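Local coordinates for fatty acid synthase 1, isoform A (Drosophila melanogaster, PDB 6FN6), which probably builds long-chain saturated fatty acids from acetyl-CoA and malonyl-CoA with NADPH, this piece being its modifying region of dehydratase, enoylreductase and ketoreductase, at residues Arg513-Gln518 and Gly548-Phe553; Val487-Glu492 and Ala520-Phe525. All blocks are in the same frame, centred on the assembly; numbering follows the deposited sequence.

Interaction 1 (Arg513-Gln518 and Gly548-Phe553)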
# COMPACT_ATOMS: atom_id res chain seq x y z
N ARG A 513 52.88 59.69 -20.38
CA ARG A 513 53.24 59.72 -18.97
C ARG A 513 52.28 60.62 -18.20
O ARG A 513 52.22 61.82 -18.46
CB ARG A 513 54.68 60.20 -18.77
CG ARG A 513 55.73 59.40 -19.52
CD ARG A 513 55.89 57.99 -18.97
NE ARG A 513 56.95 57.25 -19.66
CZ ARG A 513 56.76 56.52 -20.76
NH1 ARG A 513 55.56 56.43 -21.32
NH2 ARG A 513 57.79 55.88 -21.31
N LEU A 514 51.55 60.05 -17.25
CA LEU A 514 50.54 60.80 -16.50
C LEU A 514 51.13 61.52 -15.30
O LEU A 514 51.75 60.91 -14.43
CB LEU A 514 49.41 59.87 -16.04
CG LEU A 514 48.36 60.50 -15.12
CD1 LEU A 514 47.67 61.68 -15.79
CD2 LEU A 514 47.34 59.45 -14.72
N VAL A 515 50.91 62.84 -15.25
CA VAL A 515 51.34 63.66 -14.12
C VAL A 515 50.09 64.22 -13.44
O VAL A 515 49.52 65.21 -13.88
CB VAL A 515 52.29 64.78 -14.58
CG1 VAL A 515 52.79 65.58 -13.39
CG2 VAL A 515 53.46 64.18 -15.35
N PHE A 516 49.68 63.56 -12.36
CA PHE A 516 48.43 63.90 -11.68
C PHE A 516 48.70 64.64 -10.37
O PHE A 516 49.35 64.11 -9.47
CB PHE A 516 47.63 62.62 -11.40
CG PHE A 516 46.19 62.88 -11.05
CD1 PHE A 516 45.82 63.19 -9.75
CD2 PHE A 516 45.20 62.78 -12.01
CE1 PHE A 516 44.50 63.42 -9.42
CE2 PHE A 516 43.88 63.00 -11.69
CZ PHE A 516 43.53 63.32 -10.40
N VAL A 517 48.20 65.87 -10.27
CA VAL A 517 48.44 66.69 -9.09
C VAL A 517 47.11 67.16 -8.49
O VAL A 517 46.41 67.97 -9.07
CB VAL A 517 49.33 67.91 -9.44
CG1 VAL A 517 49.60 68.75 -8.20
CG2 VAL A 517 50.63 67.45 -10.08
N GLN A 518 46.80 66.64 -7.30
CA GLN A 518 45.54 66.97 -6.65
C GLN A 518 45.47 68.44 -6.26
O GLN A 518 44.52 69.14 -6.60
CB GLN A 518 45.33 66.10 -5.40
CG GLN A 518 45.25 64.61 -5.68
CD GLN A 518 44.77 63.82 -4.48
OE1 GLN A 518 44.56 64.38 -3.40
NE2 GLN A 518 44.59 62.52 -4.65
N GLY A 548 52.20 66.59 -0.96
CA GLY A 548 53.65 66.72 -1.02
C GLY A 548 54.39 65.45 -1.39
O GLY A 548 55.61 65.48 -1.56
N ALA A 549 53.67 64.35 -1.51
CA ALA A 549 54.29 63.06 -1.79
C ALA A 549 53.83 62.48 -3.12
O ALA A 549 52.64 62.40 -3.40
CB ALA A 549 54.00 62.08 -0.66
N TRP A 550 54.80 62.07 -3.93
CA TRP A 550 54.51 61.37 -5.18
C TRP A 550 54.15 59.93 -4.88
O TRP A 550 54.68 59.32 -3.95
CB TRP A 550 55.72 61.43 -6.12
CG TRP A 550 55.96 62.79 -6.69
CD1 TRP A 550 56.97 63.64 -6.36
CD2 TRP A 550 55.18 63.45 -7.69
NE1 TRP A 550 56.87 64.80 -7.10
CE2 TRP A 550 55.78 64.71 -7.92
CE3 TRP A 550 54.04 63.11 -8.42
CZ2 TRP A 550 55.28 65.62 -8.85
CZ3 TRP A 550 53.54 64.01 -9.34
CH2 TRP A 550 54.16 65.25 -9.55
N GLY A 551 53.24 59.37 -5.68
CA GLY A 551 52.83 58.00 -5.50
C GLY A 551 51.92 57.49 -6.60
O GLY A 551 51.78 58.12 -7.65
N THR A 552 51.29 56.35 -6.35
CA THR A 552 50.38 55.74 -7.30
C THR A 552 49.15 55.21 -6.57
O THR A 552 49.14 55.13 -5.34
CB THR A 552 51.05 54.58 -8.05
OG1 THR A 552 51.42 53.55 -7.12
CG2 THR A 552 52.29 55.05 -8.78
N PHE A 553 48.12 54.87 -7.33
CA PHE A 553 46.95 54.19 -6.78
C PHE A 553 47.06 52.70 -7.02
O PHE A 553 47.03 52.24 -8.16
CB PHE A 553 45.66 54.74 -7.38
CG PHE A 553 45.23 56.05 -6.79
CD1 PHE A 553 44.64 56.09 -5.54
CD2 PHE A 553 45.42 57.23 -7.48
CE1 PHE A 553 44.25 57.29 -4.98
CE2 PHE A 553 45.03 58.44 -6.93
CZ PHE A 553 44.44 58.47 -5.68

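Interaction 2 (Val487-Glu492 and Ala520-Phe525)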
# COMPACT_ATOMS: atom_id res chain seq x y z
N VAL A 487 49.22 66.16 -18.31
CA VAL A 487 49.21 66.85 -17.02
C VAL A 487 47.78 67.16 -16.61
O VAL A 487 47.04 67.82 -17.34
CB VAL A 487 50.04 68.14 -17.09
CG1 VAL A 487 50.03 68.86 -15.74
CG2 VAL A 487 51.47 67.83 -17.51
N CYS A 488 47.38 66.67 -15.44
CA CYS A 488 46.03 66.90 -14.93
C CYS A 488 46.09 67.49 -13.52
O CYS A 488 46.03 66.75 -12.53
CB CYS A 488 45.23 65.60 -14.92
SG CYS A 488 43.53 65.80 -14.32
N GLN A 489 46.21 68.81 -13.43
CA GLN A 489 46.37 69.48 -12.14
C GLN A 489 45.08 70.13 -11.64
O GLN A 489 44.51 70.99 -12.31
CB GLN A 489 47.47 70.54 -12.24
CG GLN A 489 47.74 71.27 -10.94
CD GLN A 489 49.06 72.03 -10.95
OE1 GLN A 489 49.78 72.04 -11.95
NE2 GLN A 489 49.37 72.68 -9.84
N GLY A 490 44.64 69.72 -10.46
CA GLY A 490 43.49 70.31 -9.81
C GLY A 490 42.21 70.26 -10.62
O GLY A 490 41.49 71.25 -10.72
N GLU A 491 41.92 69.09 -11.19
CA GLU A 491 40.72 68.91 -12.00
C GLU A 491 39.73 67.92 -11.38
O GLU A 491 40.11 66.87 -10.88
CB GLU A 491 41.10 68.44 -13.40
CG GLU A 491 41.88 69.46 -14.21
CD GLU A 491 41.05 70.69 -14.52
OE1 GLU A 491 39.84 70.53 -14.79
OE2 GLU A 491 41.61 71.80 -14.53
N GLU A 492 38.45 68.29 -11.42
CA GLU A 492 37.38 67.42 -10.93
C GLU A 492 36.90 66.49 -12.03
O GLU A 492 37.12 66.75 -13.22
CB GLU A 492 36.21 68.25 -10.38
CG GLU A 492 36.49 68.97 -9.07
CD GLU A 492 37.52 70.08 -9.20
OE1 GLU A 492 38.18 70.17 -10.26
OE2 GLU A 492 37.67 70.87 -8.24
N ALA A 520 45.81 72.18 -6.40
CA ALA A 520 45.91 73.10 -7.52
C ALA A 520 46.99 74.15 -7.29
O ALA A 520 47.45 74.80 -8.24
CB ALA A 520 44.57 73.77 -7.77
N LYS A 521 47.40 74.33 -6.04
CA LYS A 521 48.48 75.26 -5.72
C LYS A 521 49.79 74.48 -5.63
O LYS A 521 50.10 73.88 -4.60
CB LYS A 521 48.20 76.03 -4.43
CG LYS A 521 48.06 75.17 -3.19
CD LYS A 521 47.11 75.80 -2.19
CE LYS A 521 46.75 74.82 -1.09
NZ LYS A 521 45.79 75.41 -0.11
N ALA A 522 50.54 74.47 -6.72
CA ALA A 522 51.80 73.75 -6.78
C ALA A 522 52.59 74.25 -7.98
O ALA A 522 52.02 74.84 -8.89
CB ALA A 522 51.56 72.25 -6.88
N GLU A 523 53.90 74.03 -7.97
CA GLU A 523 54.74 74.50 -9.07
C GLU A 523 54.17 73.96 -10.37
O GLU A 523 53.83 72.78 -10.46
CB GLU A 523 56.19 74.06 -8.90
CG GLU A 523 56.92 74.68 -7.72
CD GLU A 523 56.59 74.01 -6.39
OE1 GLU A 523 55.72 73.11 -6.38
OE2 GLU A 523 57.20 74.39 -5.37
N LYS A 524 54.07 74.82 -11.38
CA LYS A 524 53.53 74.41 -12.66
C LYS A 524 54.35 73.24 -13.16
O LYS A 524 55.50 73.07 -12.76
CB LYS A 524 53.57 75.56 -13.67
CG LYS A 524 52.85 76.82 -13.22
CD LYS A 524 51.37 76.58 -12.99
CE LYS A 524 50.65 77.87 -12.61
NZ LYS A 524 49.20 77.65 -12.41
N PHE A 525 53.77 72.42 -14.03
CA PHE A 525 54.51 71.28 -14.54
C PHE A 525 55.75 71.80 -15.25
O PHE A 525 55.69 72.77 -16.00
CB PHE A 525 53.66 70.44 -15.50
CG PHE A 525 54.45 69.39 -16.22
CD1 PHE A 525 54.70 68.16 -15.62
CD2 PHE A 525 54.94 69.62 -17.49
CE1 PHE A 525 55.43 67.19 -16.27
CE2 PHE A 525 55.67 68.65 -18.15
CZ PHE A 525 55.91 67.44 -17.54

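Interaction 1 (Arg513-Gln518 and Gly548-Phe553)
Trp550 meets Val515 and Val517 through the outer end of its six-membered ring. Trp550 CH2 lies 4.1 Å from Val515 CG1 and 4.2 Å from Val517 CG2, both methyls coming in obliquely. Next to it on the ring, Trp550 CZ3 is 4.2 Å from Phe516 O. The tryptophan side chain leaves its backbone with CG anti to the carbonyl carbon (chi1 -71°), and the far end of the indole comes nearer to 513-518 than the start of the side chain suggests. The two valines share one rotamer, yet Val515 offers the methyl anti to its backbone N and Val517 the methyl beside its own.

A second, looser touch joins Gln518 to Phe553, tip to tip: Gln518 NE2 stands 4.2 Å from Phe553 CZ, at the ring edge, with amide and ring planes 18° apart. Gln518 is poorly ordered, and this placement is tentative. No hydrogen bond links the segments; their strands run at 115° with axes 9.1 Å apart, consistent with contact carried mainly by side chains.

Strand 542-546 lies between the two in the sheet order, and its Leu545 touches both Val517 and Trp550. Helix 530-536 packs beside the valines and the indole, whose NE1 makes a weak hydrogen bond to Leu531 O; helix 496-504 meets Phe516 and Phe553.

Interaction 2 (Val487-Glu492 and Ala520-Phe525)
Gln489, Val487 and Phe525 bury the most surface in this contact, which joins the end of strand 483-489 to the loop after strand 512-517. Gln489 sends an extended side chain, CG anti to the backbone N (chi1 -179°), across to the backbone of the loop. Gln489 NE2 donates a hydrogen bond to Ala520 O at 3.3 Å, a weak one, long and well bent at an N-H...O angle of 121°. Gln489 NE2 also lies 3.5 Å from Ala522 O and 3.7 Å from Ala522 CB, so the amide end sits against the loop at two residues while only one of these approaches counts as a bond.

The other half of the contact is apolar. Val487 CG2 lies over one face of the Phe525 ring, 3.8 Å from the centroid and 20° off the ring normal, a CH-pi contact shifted toward the rim. The closest approach of Val487 CG2 is 3.6 Å, to Phe525 CG, and the second methyl, CG1, touches Phe525 CB. The phenylalanine has CG anti to its backbone N, which sets CG beside the carbonyl carbon. The ring also meets that of Tyr485 at a slant, and the side chain touches Val456 and Leu536.

Beyond the strand end, Gly490 has positive phi, which by itself favours glycine, and Gly490 CA lies 4.2 Å from Ala520 CB.

Strands 483-489 and 512-517 are parallel neighbours, with helix 496-504 connecting them in the chain. This packing of a strand's C-terminal end against the loop after the adjacent parallel strand fits the Rossmann-like fold of the pseudo-ketoreductase family, to which both segments belong.

Interactions 1 and 2 have centres about 10 Å apart and meet along neighbouring strands 512-517 and 483-489. Two probable backbone hydrogen bonds join them: Val515 O to Cys488 N at 3.0 Å and Val517 O to Gly490 N at 2.8 Å. Side chains also pack across: Val515 CG2 is 3.7 Å from Phe525 CE1, so Val515 bears on the rings of both contacts, using CG1 for Trp550. Phe516 CE2 reaches Cys488 SG at 3.9 Å. In sequence the segments alternate, and all four belong to the pseudo-ketoreductase domain. Both contacts lie away from the predicted dehydratase active-site residues, His24 and Asp175.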